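Local coordinates for protein octenoyl-coa reductase/carboxylase (Streptomyces sp., PDB 4A0S) that probably catalyses the NADPH-dependent reductive carboxylation of 2-octenoyl-CoA, supplying an unusual extender unit for polyketide biosynthesis in the cinnabaramide pathway, at residues A[20-25]-A[55-60]; A[26-31]-A[171-176]; A[67-72]-A[411-416]; A[71-76]-A[114-119]. All coordinates share one frame; numbering follows the deposited sequence.

Interaction 1 (A[20-25]-A[55-60]); sequences PVPDTY and VPMPEL
Thr24 and Tyr25 run antiparallel to Pro56 and Val55, with Thr24 facing Pro56 in a non-hydrogen-bonded pair and Tyr25 facing Val55 in a hydrogen-bonded one. The pairing belongs to a small antiparallel sheet of the alcohol-dehydrogenase-like fold, where strands 24-31 and 54-56 are neighbours. Tyr25 N donates to Val55 O at 2.9 Å, and Val55 N returns the bond to Tyr25 O at 2.8 Å. Proline suits position 56 because a non-hydrogen-bonded site asks for no N-H toward the partner strand. Past it, Met57 N reaches Asp23 O at 2.8 Å; this bond is nearly straight (167° at the hydrogen) although the donor comes from above the carbonyl plane.

Tyr25 and Val55 share a face of the sheet. The tyrosine CG lies between its backbone N and carbonyl carbon (chi1 64°), and over one face of the ring sits Val55 CG2, 3.7 Å from the ring centroid in a CH-pi contact. Pro58 CD comes to the ring edge, 4.0 Å from Tyr25 CE1. Met57 SD stands oblique to the ring in a Met-aromatic contact, while the methyl CE packs on Tyr25 CD1 at 3.6 Å and on Val21 CG1 at 3.6 Å. A flexible, unbranched thioether is well suited to filling the angle between an aromatic ring and a branched valine. Leu66 and Tyr176 cover Met57 further. The phenol OH is hydrogen-bonded to a water, 2.7 Å from Tyr25 OH, whose second link, to Pro56 O, is so short that its geometry is doubtful.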
loop_
_atom_site.group_PDB
_atom_site.type_symbol
_atom_site.label_atom_id
_atom_site.label_comp_id
_atom_site.label_asym_id
_atom_site.label_seq_id
_atom_site.Cartn_x
_atom_site.Cartn_y
_atom_site.Cartn_z
ATOM N N PRO A 20 33.279 -27.492 -25.501
ATOM C CA PRO A 20 33.693 -27.515 -24.097
ATOM C C PRO A 20 33.762 -26.126 -23.466
ATOM O O PRO A 20 34.019 -25.128 -24.159
ATOM C CB PRO A 20 35.090 -28.164 -24.137
ATOM C CG PRO A 20 35.544 -28.050 -25.546
ATOM C CD PRO A 20 34.304 -28.064 -26.394
ATOM N N VAL A 21 33.523 -26.072 -22.157
ATOM C CA VAL A 21 33.742 -24.852 -21.396
ATOM C C VAL A 21 35.241 -24.674 -21.235
ATOM O O VAL A 21 35.929 -25.620 -20.850
ATOM C CB VAL A 21 33.076 -24.887 -19.990
ATOM C CG1 VAL A 21 33.085 -23.494 -19.374
ATOM C CG2 VAL A 21 31.657 -25.417 -20.065
ATOM N N PRO A 22 35.753 -23.471 -21.550
ATOM C CA PRO A 22 37.162 -23.158 -21.341
ATOM C C PRO A 22 37.523 -23.178 -19.862
ATOM O O PRO A 22 36.698 -22.832 -19.021
ATOM C CB PRO A 22 37.293 -21.723 -21.858
ATOM C CG PRO A 22 36.079 -21.448 -22.623
ATOM C CD PRO A 22 35.013 -22.350 -22.153
ATOM N N ASP A 23 38.756 -23.573 -19.569
ATOM C CA ASP A 23 39.292 -23.608 -18.210
ATOM C C ASP A 23 39.429 -22.213 -17.643
ATOM O O ASP A 23 39.427 -22.022 -16.425
ATOM C CB ASP A 23 40.687 -24.236 -18.230
ATOM C CG ASP A 23 40.643 -25.727 -18.433
ATOM O OD1 ASP A 23 39.534 -26.298 -18.332
ATOM O OD2 ASP A 23 41.712 -26.327 -18.680
ATOM N N THR A 24 39.626 -21.252 -18.533
ATOM C CA THR A 24 39.815 -19.864 -18.128
ATOM C C THR A 24 39.035 -18.971 -19.063
ATOM O O THR A 24 38.599 -19.389 -20.131
ATOM C CB THR A 24 41.307 -19.425 -18.173
ATOM O OG1 THR A 24 41.734 -19.325 -19.531
ATOM C CG2 THR A 24 42.216 -20.410 -17.426
ATOM N N TYR A 25 38.853 -17.726 -18.662
ATOM C CA TYR A 25 38.264 -16.774 -19.567
ATOM C C TYR A 25 38.806 -15.396 -19.316
ATOM O O TYR A 25 39.311 -15.113 -18.231
ATOM C CB TYR A 25 36.737 -16.807 -19.491
ATOM C CG TYR A 25 36.158 -16.395 -18.171
ATOM C CD1 TYR A 25 35.942 -17.336 -17.183
ATOM C CD2 TYR A 25 35.806 -15.069 -17.919
ATOM C CE1 TYR A 25 35.396 -16.994 -15.978
ATOM C CE2 TYR A 25 35.256 -14.701 -16.689
ATOM C CZ TYR A 25 35.060 -15.673 -15.728
ATOM O OH TYR A 25 34.518 -15.364 -14.509
ATOM N N VAL A 55 41.051 -15.529 -16.132
ATOM C CA VAL A 55 40.772 -15.933 -14.777
ATOM C C VAL A 55 40.195 -17.341 -14.845
ATOM O O VAL A 55 39.622 -17.723 -15.866
ATOM C CB VAL A 55 39.773 -14.971 -14.056
ATOM C CG1 VAL A 55 40.358 -13.575 -13.900
ATOM C CG2 VAL A 55 38.462 -14.924 -14.801
ATOM N N PRO A 56 40.341 -18.121 -13.767
ATOM C CA PRO A 56 39.814 -19.481 -13.791
ATOM C C PRO A 56 38.309 -19.489 -13.980
ATOM O O PRO A 56 37.602 -18.706 -13.345
ATOM C CB PRO A 56 40.161 -20.004 -12.400
ATOM C CG PRO A 56 41.404 -19.238 -12.036
ATOM C CD PRO A 56 41.136 -17.861 -12.552
ATOM N N MET A 57 37.829 -20.363 -14.860
ATOM C CA MET A 57 36.402 -20.647 -14.961
ATOM C C MET A 57 35.935 -21.368 -13.689
ATOM O O MET A 57 36.440 -22.451 -13.400
ATOM C CB MET A 57 36.142 -21.550 -16.158
ATOM C CG MET A 57 34.702 -21.970 -16.317
ATOM S SD MET A 57 33.619 -20.560 -16.655
ATOM C CE MET A 57 34.029 -20.184 -18.348
ATOM N N PRO A 58 34.963 -20.792 -12.947
ATOM C CA PRO A 58 34.507 -21.513 -11.756
ATOM C C PRO A 58 33.569 -22.647 -12.114
ATOM O O PRO A 58 33.066 -22.711 -13.240
ATOM C CB PRO A 58 33.736 -20.444 -10.979
ATOM C CG PRO A 58 33.173 -19.575 -12.037
ATOM C CD PRO A 58 34.243 -19.512 -13.105
ATOM N N GLU A 59 33.364 -23.542 -11.160
ATOM C CA GLU A 59 32.367 -24.572 -11.281
ATOM C C GLU A 59 30.986 -23.944 -11.103
ATOM O O GLU A 59 30.769 -23.063 -10.249
ATOM C CB GLU A 59 32.624 -25.656 -10.255
ATOM C CG GLU A 59 31.638 -26.806 -10.251
ATOM C CD GLU A 59 31.891 -27.776 -9.107
ATOM O OE1 GLU A 59 32.655 -27.434 -8.174
ATOM O OE2 GLU A 59 31.318 -28.886 -9.143
ATOM N N LEU A 60 30.072 -24.380 -11.953
ATOM C CA LEU A 60 28.717 -23.866 -11.950
ATOM C C LEU A 60 27.881 -24.521 -10.847
ATOM O O LEU A 60 27.837 -25.732 -10.724
ATOM C CB LEU A 60 28.109 -24.162 -13.311
ATOM C CG LEU A 60 27.086 -23.202 -13.884
ATOM C CD1 LEU A 60 27.651 -21.770 -13.948
ATOM C CD2 LEU A 60 26.729 -23.746 -15.238
HETATM O O HOH W 1 36.428 -16.614 -13.007
#

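Interaction 2 (A[26-31]-A[171-176]); sequences LALHLR and GGLAEY
Ala27 and Ala174 bring strand 24-31 against the loop that leads into strand 176-180, in the alcohol-dehydrogenase-like part of the fold. Their backbones form a single bridge with the CA of Ala27 only 3.9 Å from the CA of Ala174, and the touching parts run in opposite directions.

Two backbone hydrogen bonds flank this bridge. Glu175 N donates to Leu26 O at 2.9 Å, and Leu28 N to Leu173 O at 2.7 Å, both nearly along the C=O axis. Leu173 is the centre of an inverse gamma turn, closed by a weak bond from Ala174 N to Gly172 O. A side-chain bond stays within the strand: His29 ND1 reaches back to Ala27 O at 2.9 Å, with the acceptor in the plane of the imidazole but the donor 49° above the carbonyl plane.

The apolar contacts are small in the middle and larger outside. Ala27 CB touches Ala174 CB at 3.6 Å, and Val112 packs on both methyls. Leu28 has CG anti to its backbone N (chi1 -169°) and lies beside Leu173, pointing the same way, with CD2 of Leu28 3.8 Å from CD1 of Leu173. At the other end Glu175 offers its CG methylene to Leu26 CB at 3.9 Å, so the aliphatic part of the acid does the packing.

With only methyls at Ala27 and Ala174, the two backbones come this close. The carbonyls of Leu26 and Leu173 each receive an N-H across the contact, while the bond to Ala27 O requires the proton of His29 on ND1.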
loop_
_atom_site.group_PDB
_atom_site.type_symbol
_atom_site.label_atom_id
_atom_site.label_comp_id
_atom_site.label_asym_id
_atom_site.label_seq_id
_atom_site.Cartn_x
_atom_site.Cartn_y
_atom_site.Cartn_z
ATOM N N LEU A 26 38.695 -14.550 -20.334
ATOM C CA LEU A 26 39.118 -13.151 -20.252
ATOM C C LEU A 26 38.144 -12.356 -19.385
ATOM O O LEU A 26 36.921 -12.412 -19.564
ATOM C CB LEU A 26 39.207 -12.547 -21.655
ATOM C CG LEU A 26 39.783 -11.138 -21.825
ATOM C CD1 LEU A 26 41.209 -11.098 -21.312
ATOM C CD2 LEU A 26 39.733 -10.724 -23.286
ATOM N N ALA A 27 38.686 -11.620 -18.433
ATOM C CA ALA A 27 37.836 -10.872 -17.516
ATOM C C ALA A 27 38.468 -9.568 -17.097
ATOM O O ALA A 27 39.668 -9.510 -16.826
ATOM C CB ALA A 27 37.537 -11.706 -16.284
ATOM N N LEU A 28 37.634 -8.534 -17.036
ATOM C CA LEU A 28 37.980 -7.306 -16.369
ATOM C C LEU A 28 37.855 -7.620 -14.902
ATOM O O LEU A 28 36.789 -8.028 -14.443
ATOM C CB LEU A 28 37.015 -6.183 -16.743
ATOM C CG LEU A 28 37.465 -4.795 -16.281
ATOM C CD1 LEU A 28 38.679 -4.288 -17.099
ATOM C CD2 LEU A 28 36.297 -3.839 -16.350
ATOM N N HIS A 29 38.950 -7.459 -14.165
ATOM C CA HIS A 29 38.922 -7.810 -12.758
ATOM C C HIS A 29 39.841 -6.961 -11.928
ATOM O O HIS A 29 40.693 -6.221 -12.446
ATOM C CB HIS A 29 39.288 -9.283 -12.571
ATOM C CG HIS A 29 40.688 -9.607 -12.976
ATOM N ND1 HIS A 29 41.052 -9.802 -14.293
ATOM C CD2 HIS A 29 41.815 -9.768 -12.241
ATOM C CE1 HIS A 29 42.346 -10.067 -14.349
ATOM N NE2 HIS A 29 42.832 -10.058 -13.118
ATOM N N LEU A 30 39.652 -7.086 -10.625
ATOM C CA LEU A 30 40.549 -6.493 -9.662
ATOM C C LEU A 30 41.314 -7.609 -8.989
ATOM O O LEU A 30 40.912 -8.787 -9.044
ATOM C CB LEU A 30 39.759 -5.698 -8.639
ATOM C CG LEU A 30 38.855 -4.613 -9.229
ATOM C CD1 LEU A 30 37.908 -4.182 -8.145
ATOM C CD2 LEU A 30 39.664 -3.445 -9.774
ATOM N N ARG A 31 42.409 -7.225 -8.345
ATOM C CA ARG A 31 43.280 -8.144 -7.658
ATOM C C ARG A 31 43.250 -7.794 -6.180
ATOM O O ARG A 31 43.369 -6.629 -5.814
ATOM C CB ARG A 31 44.704 -8.020 -8.208
ATOM C CG ARG A 31 44.853 -8.427 -9.677
ATOM C CD ARG A 31 44.774 -9.940 -9.870
ATOM N NE ARG A 31 45.881 -10.632 -9.200
ATOM C CZ ARG A 31 45.794 -11.837 -8.638
ATOM N NH1 ARG A 31 44.648 -12.505 -8.655
ATOM N NH2 ARG A 31 46.858 -12.372 -8.049
ATOM N N GLY A 171 31.360 -11.575 -12.484
ATOM C CA GLY A 171 30.564 -10.552 -13.102
ATOM C C GLY A 171 30.625 -10.550 -14.621
ATOM O O GLY A 171 31.317 -11.366 -15.249
ATOM N N GLY A 172 29.899 -9.601 -15.200
ATOM C CA GLY A 172 29.660 -9.583 -16.630
ATOM C C GLY A 172 30.681 -8.859 -17.487
ATOM O O GLY A 172 30.573 -8.894 -18.708
ATOM N N LEU A 173 31.656 -8.193 -16.876
ATOM C CA LEU A 173 32.697 -7.544 -17.683
ATOM C C LEU A 173 33.797 -8.549 -18.019
ATOM O O LEU A 173 34.939 -8.455 -17.573
ATOM C CB LEU A 173 33.224 -6.293 -17.008
ATOM C CG LEU A 173 32.246 -5.121 -17.121
ATOM C CD1 LEU A 173 32.554 -4.099 -16.066
ATOM C CD2 LEU A 173 32.320 -4.493 -18.491
ATOM N N ALA A 174 33.413 -9.533 -18.811
ATOM C CA ALA A 174 34.250 -10.684 -19.084
ATOM C C ALA A 174 33.581 -11.382 -20.232
ATOM O O ALA A 174 32.479 -11.010 -20.619
ATOM C CB ALA A 174 34.279 -11.607 -17.870
ATOM N N GLU A 175 34.224 -12.413 -20.749
ATOM C CA GLU A 175 33.664 -13.155 -21.855
ATOM C C GLU A 175 32.599 -14.116 -21.352
ATOM O O GLU A 175 31.722 -14.506 -22.102
ATOM C CB GLU A 175 34.763 -13.888 -22.604
ATOM C CG GLU A 175 35.733 -12.928 -23.301
ATOM C CD GLU A 175 36.436 -13.565 -24.487
ATOM O OE1 GLU A 175 36.808 -14.744 -24.402
ATOM O OE2 GLU A 175 36.604 -12.888 -25.520
ATOM N N TYR A 176 32.673 -14.473 -20.079
ATOM C CA TYR A 176 31.640 -15.295 -19.472
ATOM C C TYR A 176 31.270 -14.704 -18.163
ATOM O O TYR A 176 32.084 -14.047 -17.518
ATOM C CB TYR A 176 32.121 -16.732 -19.236
ATOM C CG TYR A 176 32.415 -17.451 -20.511
ATOM C CD1 TYR A 176 33.688 -17.390 -21.069
ATOM C CD2 TYR A 176 31.434 -18.195 -21.169
ATOM C CE1 TYR A 176 33.987 -18.034 -22.236
ATOM C CE2 TYR A 176 31.723 -18.840 -22.368
ATOM C CZ TYR A 176 33.019 -18.747 -22.886
ATOM O OH TYR A 176 33.381 -19.351 -24.066
#

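Interaction 3 (A[67-72]-A[411-416]); sequences VAVMAS and VLCMAP
Met70 and Ala71 form a classic beta bulge in strand 64-73, both facing Ser118 on one edge while the other edge receives residues 411-416 of the returning C-terminal chain. Ala71 and Leu412 make an antiparallel non-hydrogen-bonded pair. Beside them Ser72 and Val411 make a hydrogen-bonded one, with Ser72 N 2.6 Å from Val411 O and Val411 N 2.8 Å from Ser72 O.

Beyond Leu412 the strand pairing gives way to loop, and Met70 O accepts from two donors. Ala415 N meets it on a lone pair in the carbonyl plane at 3.0 Å, whereas Cys413 N comes from 45° above that plane at 2.8 Å. Met414 N donates to Val69 O at 2.8 Å.

The side chains are compact or pliable. Cys413, pointing toward strand 64-73, lays SG against Ser72 CB at 3.7 Å; the short side chain puts the sulfur between Ser72 CB and Val69 CG1. Met70 CB points away from residues 411-416, but the chain bends at chi2 and again at chi3 (-73°), which carries CE to Ala415 CB, 3.6 Å away. Met414, crossing Met70 obliquely, places SD 3.8 Å from Ala68 CB.

Trp193 of helix 193-197 lies against Met70 and Ala71, helix 2-8 packs on Ala68, Met70 and Met414, and strand 117-124 flanks strand 64-73 on its bulged edge.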
loop_
_atom_site.group_PDB
_atom_site.type_symbol
_atom_site.label_atom_id
_atom_site.label_comp_id
_atom_site.label_asym_id
_atom_site.label_seq_id
_atom_site.Cartn_x
_atom_site.Cartn_y
_atom_site.Cartn_z
ATOM N N VAL A 67 26.896 -17.751 -18.732
ATOM C CA VAL A 67 26.500 -16.939 -19.862
ATOM C C VAL A 67 27.768 -16.571 -20.609
ATOM O O VAL A 67 28.726 -16.149 -19.976
ATOM C CB VAL A 67 25.813 -15.638 -19.370
ATOM C CG1 VAL A 67 25.524 -14.680 -20.523
ATOM C CG2 VAL A 67 24.548 -15.977 -18.613
ATOM N N ALA A 68 27.776 -16.775 -21.932
ATOM C CA ALA A 68 28.806 -16.192 -22.794
ATOM C C ALA A 68 28.364 -14.754 -22.928
ATOM O O ALA A 68 27.362 -14.473 -23.570
ATOM C CB ALA A 68 28.840 -16.868 -24.171
ATOM N N VAL A 69 29.094 -13.852 -22.290
ATOM C CA VAL A 69 28.683 -12.467 -22.213
ATOM C C VAL A 69 29.018 -11.736 -23.510
ATOM O O VAL A 69 30.183 -11.622 -23.895
ATOM C CB VAL A 69 29.350 -11.753 -21.039
ATOM C CG1 VAL A 69 28.904 -10.299 -20.984
ATOM C CG2 VAL A 69 29.028 -12.462 -19.732
ATOM N N MET A 70 27.992 -11.207 -24.155
ATOM C CA MET A 70 28.188 -10.532 -25.423
ATOM C C MET A 70 28.579 -9.090 -25.214
ATOM O O MET A 70 29.483 -8.585 -25.868
ATOM C CB MET A 70 26.930 -10.664 -26.267
ATOM C CG MET A 70 26.750 -12.092 -26.775
ATOM S SD MET A 70 28.107 -12.610 -27.853
ATOM C CE MET A 70 27.705 -11.664 -29.303
ATOM N N ALA A 71 27.910 -8.452 -24.261
ATOM C CA ALA A 71 28.158 -7.076 -23.925
ATOM C C ALA A 71 27.762 -6.878 -22.471
ATOM O O ALA A 71 26.929 -7.621 -21.932
ATOM C CB ALA A 71 27.346 -6.164 -24.828
ATOM N N SER A 72 28.353 -5.870 -21.855
ATOM C CA SER A 72 28.072 -5.527 -20.487
ATOM C C SER A 72 28.040 -4.010 -20.477
ATOM O O SER A 72 27.873 -3.382 -21.535
ATOM C CB SER A 72 29.175 -6.096 -19.596
ATOM O OG SER A 72 28.904 -5.895 -18.227
ATOM N N VAL A 411 29.982 -2.055 -22.835
ATOM C CA VAL A 411 31.242 -2.710 -23.107
ATOM C C VAL A 411 30.912 -3.981 -23.859
ATOM O O VAL A 411 30.161 -4.830 -23.367
ATOM C CB VAL A 411 32.040 -3.011 -21.799
ATOM C CG1 VAL A 411 33.304 -3.795 -22.084
ATOM C CG2 VAL A 411 32.399 -1.719 -21.064
ATOM N N LEU A 412 31.450 -4.103 -25.064
ATOM C CA LEU A 412 31.379 -5.361 -25.770
ATOM C C LEU A 412 32.307 -6.298 -25.030
ATOM O O LEU A 412 33.382 -5.899 -24.581
ATOM C CB LEU A 412 31.833 -5.218 -27.225
ATOM C CG LEU A 412 31.053 -4.233 -28.084
ATOM C CD1 LEU A 412 31.768 -3.994 -29.435
ATOM C CD2 LEU A 412 29.591 -4.664 -28.254
ATOM N N CYS A 413 31.877 -7.537 -24.866
ATOM C CA CYS A 413 32.712 -8.499 -24.201
ATOM C C CYS A 413 33.099 -9.512 -25.236
ATOM O O CYS A 413 34.109 -9.339 -25.927
ATOM C CB CYS A 413 31.968 -9.108 -23.021
ATOM S SG CYS A 413 31.625 -7.835 -21.808
ATOM N N MET A 414 32.286 -10.539 -25.386
ATOM C CA MET A 414 32.527 -11.498 -26.430
ATOM C C MET A 414 32.084 -10.975 -27.796
ATOM O O MET A 414 32.643 -11.380 -28.802
ATOM C CB MET A 414 31.858 -12.824 -26.108
ATOM C CG MET A 414 32.438 -13.996 -26.865
ATOM S SD MET A 414 31.528 -15.459 -26.397
ATOM C CE MET A 414 32.432 -15.912 -24.908
ATOM N N ALA A 415 31.095 -10.079 -27.845
ATOM C CA ALA A 415 30.633 -9.548 -29.139
ATOM C C ALA A 415 31.811 -8.874 -29.854
ATOM O O ALA A 415 32.410 -7.957 -29.303
ATOM C CB ALA A 415 29.493 -8.574 -28.953
ATOM N N PRO A 416 32.165 -9.363 -31.062
ATOM C CA PRO A 416 33.372 -8.876 -31.736
ATOM C C PRO A 416 33.186 -7.499 -32.367
ATOM O O PRO A 416 34.150 -6.849 -32.762
ATOM C CB PRO A 416 33.638 -9.950 -32.812
ATOM C CG PRO A 416 32.304 -10.531 -33.106
ATOM C CD PRO A 416 31.524 -10.472 -31.800
#

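Interaction 4 (A[71-76]-A[114-119]); sequences ASSINY and GSDCSG. With NAP (NADP nicotinamide-adenine-dinucleotide phosphate), chain F.
Asn75 and Asp116 set their flat groups obliquely, amide and carboxylate planes 55° apart. Asn75 ND2 meets Asp116 OD1 at 3.1 Å from 53° above the carboxylate plane, though the acceptor lies almost in the amide's own plane. On the syn lone pair of the same OD1 comes Ser73 OG, 2.6 Å away. Next along the chain, the Tyr76 ring has NADP phosphate oxygen O2A at its edge, 3.3 Å from CD2, and also meets the ring of Trp80.

With chi1 at 45°, Asp116 CG lies where the carboxylate can face Ser73 and Asn75. The aspartate's own carbonyl O takes a bond from Ser72 OG at 2.6 Å. Two neighbouring serines therefore grip one residue, by its backbone and by its side chain. A water donates to Ser73 O at 2.6 Å and accepts from Asn75 ND2 and from Ser115 N. Strands 64-73 and 117-124 carry the pairing onward, antiparallel, with Ser118 N 2.8 Å from Ala71 O. Gly114 has backbone angles that a side chain would not tolerate, and its CA lies near Ser72 OG.

Small hydroxyls and an amide suit this buried corner because they satisfy an acid with little bulk. Asp116 OD2 accepts from Leu201 N, and Lys408 NZ bonds to Ser73 OG, one step from OD1; the carboxylate's negative charge is probably eased by this network, which lies just before the helix that begins at Tyr76 beside NADP.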
loop_
_atom_site.group_PDB
_atom_site.type_symbol
_atom_site.label_atom_id
_atom_site.label_comp_id
_atom_site.label_asym_id
_atom_site.label_seq_id
_atom_site.Cartn_x
_atom_site.Cartn_y
_atom_site.Cartn_z
ATOM N N ALA A 71 27.910 -8.452 -24.261
ATOM C CA ALA A 71 28.158 -7.076 -23.925
ATOM C C ALA A 71 27.762 -6.878 -22.471
ATOM O O ALA A 71 26.929 -7.621 -21.932
ATOM C CB ALA A 71 27.346 -6.164 -24.828
ATOM N N SER A 72 28.353 -5.870 -21.855
ATOM C CA SER A 72 28.072 -5.527 -20.487
ATOM C C SER A 72 28.040 -4.010 -20.477
ATOM O O SER A 72 27.873 -3.382 -21.535
ATOM C CB SER A 72 29.175 -6.096 -19.596
ATOM O OG SER A 72 28.904 -5.895 -18.227
ATOM N N SER A 73 28.155 -3.402 -19.303
ATOM C CA SER A 73 28.187 -1.958 -19.254
ATOM C C SER A 73 29.032 -1.552 -18.074
ATOM O O SER A 73 29.255 -2.351 -17.143
ATOM C CB SER A 73 26.772 -1.402 -19.086
ATOM O OG SER A 73 26.357 -1.527 -17.739
ATOM N N ILE A 74 29.496 -0.310 -18.092
ATOM C CA ILE A 74 30.069 0.247 -16.880
ATOM C C ILE A 74 28.919 0.746 -16.027
ATOM O O ILE A 74 28.016 1.452 -16.517
ATOM C CB ILE A 74 31.059 1.393 -17.161
ATOM C CG1 ILE A 74 32.106 0.934 -18.162
ATOM C CG2 ILE A 74 31.704 1.866 -15.857
ATOM C CD1 ILE A 74 32.942 -0.231 -17.667
ATOM N N ASN A 75 28.933 0.326 -14.769
ATOM C CA ASN A 75 28.050 0.878 -13.788
ATOM C C ASN A 75 28.874 1.613 -12.801
ATOM O O ASN A 75 30.089 1.423 -12.732
ATOM C CB ASN A 75 27.246 -0.225 -13.121
ATOM C CG ASN A 75 26.106 -0.636 -13.970
ATOM O OD1 ASN A 75 25.130 0.097 -14.080
ATOM N ND2 ASN A 75 26.246 -1.758 -14.646
ATOM N N TYR A 76 28.233 2.476 -12.037
ATOM C CA TYR A 76 29.024 3.201 -11.111
ATOM C C TYR A 76 29.651 2.248 -10.117
ATOM O O TYR A 76 30.759 2.483 -9.681
ATOM C CB TYR A 76 28.289 4.381 -10.470
ATOM C CG TYR A 76 29.250 5.522 -10.291
ATOM C CD1 TYR A 76 30.230 5.463 -9.306
ATOM C CD2 TYR A 76 29.234 6.624 -11.135
ATOM C CE1 TYR A 76 31.156 6.478 -9.134
ATOM C CE2 TYR A 76 30.171 7.664 -10.972
ATOM C CZ TYR A 76 31.136 7.570 -9.963
ATOM O OH TYR A 76 32.060 8.576 -9.736
ATOM N N GLY A 114 31.344 -6.256 -13.153
ATOM C CA GLY A 114 30.339 -6.187 -14.190
ATOM C C GLY A 114 29.051 -6.686 -13.595
ATOM O O GLY A 114 28.961 -7.826 -13.144
ATOM N N SER A 115 28.052 -5.820 -13.597
ATOM C CA SER A 115 26.840 -6.073 -12.844
ATOM C C SER A 115 25.613 -6.156 -13.716
ATOM O O SER A 115 24.522 -6.441 -13.235
ATOM C CB SER A 115 26.687 -4.998 -11.789
ATOM O OG SER A 115 27.824 -5.075 -10.959
ATOM N N ASP A 116 25.794 -5.944 -15.005
ATOM C CA ASP A 116 24.775 -6.394 -15.947
ATOM C C ASP A 116 25.430 -6.899 -17.213
ATOM O O ASP A 116 26.658 -6.819 -17.370
ATOM C CB ASP A 116 23.638 -5.356 -16.177
ATOM C CG ASP A 116 24.126 -3.934 -16.391
ATOM O OD1 ASP A 116 25.278 -3.693 -16.806
ATOM O OD2 ASP A 116 23.317 -3.024 -16.157
ATOM N N CYS A 117 24.631 -7.465 -18.102
ATOM C CA CYS A 117 25.170 -7.940 -19.339
ATOM C C CYS A 117 24.050 -8.464 -20.169
ATOM O O CYS A 117 22.936 -8.654 -19.675
ATOM C CB CYS A 117 26.230 -9.023 -19.123
ATOM S SG CYS A 117 25.627 -10.675 -18.995
ATOM N N SER A 118 24.349 -8.651 -21.450
ATOM C CA SER A 118 23.499 -9.443 -22.307
ATOM C C SER A 118 24.395 -10.524 -22.859
ATOM O O SER A 118 25.626 -10.375 -22.918
ATOM C CB SER A 118 22.923 -8.607 -23.434
ATOM O OG SER A 118 23.979 -8.076 -24.216
ATOM N N GLY A 119 23.792 -11.628 -23.244
ATOM C CA GLY A 119 24.586 -12.665 -23.811
ATOM C C GLY A 119 23.836 -13.930 -24.083
ATOM O O GLY A 119 22.629 -13.941 -24.269
HETATM P PA NAP F . 26.333 7.840 -13.707
HETATM O O1A NAP F . 25.888 7.191 -15.070
HETATM O O2A NAP F . 27.758 8.298 -13.614
HETATM O O5B NAP F . 25.409 9.052 -13.498
HETATM C C5B NAP F . 25.513 9.731 -12.262
HETATM C C4B NAP F . 25.042 11.155 -12.509
HETATM O O4B NAP F . 25.111 11.808 -11.234
HETATM C C3B NAP F . 25.955 11.939 -13.476
HETATM O O3B NAP F . 25.175 12.184 -14.628
HETATM C C2B NAP F . 26.156 13.286 -12.800
HETATM O O2B NAP F . 25.124 14.213 -13.134
HETATM C C1B NAP F . 26.031 12.984 -11.349
HETATM N N9A NAP F . 27.363 12.556 -10.852
HETATM C C8A NAP F . 28.337 11.890 -11.493
HETATM N N7A NAP F . 29.368 11.666 -10.668
HETATM C C5A NAP F . 29.025 12.201 -9.505
HETATM C C6A NAP F . 29.684 12.305 -8.305
HETATM N N6A NAP F . 30.895 11.766 -8.166
HETATM N N1A NAP F . 29.068 12.914 -7.304
HETATM C C2A NAP F . 27.843 13.415 -7.438
HETATM N N3A NAP F . 27.186 13.361 -8.576
HETATM C C4A NAP F . 27.765 12.753 -9.615
HETATM O O3 NAP F . 26.045 6.840 -12.490
HETATM P PN NAP F . 24.639 6.092 -12.271
HETATM O O1N NAP F . 24.878 4.721 -12.995
HETATM O O2N NAP F . 23.435 6.911 -12.660
HETATM O O5D NAP F . 24.769 5.866 -10.697
HETATM C C5D NAP F . 24.617 7.039 -9.903
HETATM C C4D NAP F . 24.741 6.571 -8.480
HETATM O O4D NAP F . 23.686 5.565 -8.286
HETATM C C3D NAP F . 26.055 5.843 -8.194
HETATM O O3D NAP F . 26.395 6.290 -6.865
HETATM C C2D NAP F . 25.681 4.376 -8.207
HETATM O O2D NAP F . 26.552 3.595 -7.355
HETATM C C1D NAP F . 24.323 4.489 -7.541
HETATM N N1N NAP F . 23.530 3.392 -8.044
HETATM C C2N NAP F . 22.862 2.629 -7.110
HETATM C C3N NAP F . 22.109 1.603 -7.607
HETATM C C7N NAP F . 21.405 0.776 -6.603
HETATM O O7N NAP F . 21.403 1.066 -5.402
HETATM N N7N NAP F . 20.849 -0.282 -7.128
HETATM C C4N NAP F . 22.011 1.331 -8.975
HETATM C C5N NAP F . 22.666 2.098 -9.923
HETATM C C6N NAP F . 23.432 3.149 -9.446
HETATM P P2B NAP F . 25.462 15.754 -12.815
HETATM O O1X NAP F . 24.291 16.386 -13.756
HETATM O O2X NAP F . 25.182 16.095 -11.265
HETATM O O3X NAP F . 26.882 15.871 -13.314
HETATM O O HOH W 2 28.911 -3.214 -14.741
#

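The four contacts lead from a peripheral sheet toward the cofactor. Interactions 1 and 2 share strand 24-31 and touch where Tyr25 CE2 packs 3.5 Å from Ala174 CB. The loop 171-176 also reaches interactions 3 and 4: Glu175 O lies 2.7 Å from Val69 N, and Gly172 N 2.9 Å from Gly114 O, both probable hydrogen bonds. Interactions 3 and 4 use opposite edges of strand 64-73 and share Ala71 and Ser72. Interaction 1 lies away from the annotated sites; the side chains of Leu173 and Ser72 are about 12 Å from NADP and from octanoyl-CoA. Interaction 4 reaches NADP directly through Tyr76, and its Ser115 side chain is about 6 Å from octanoyl-CoA.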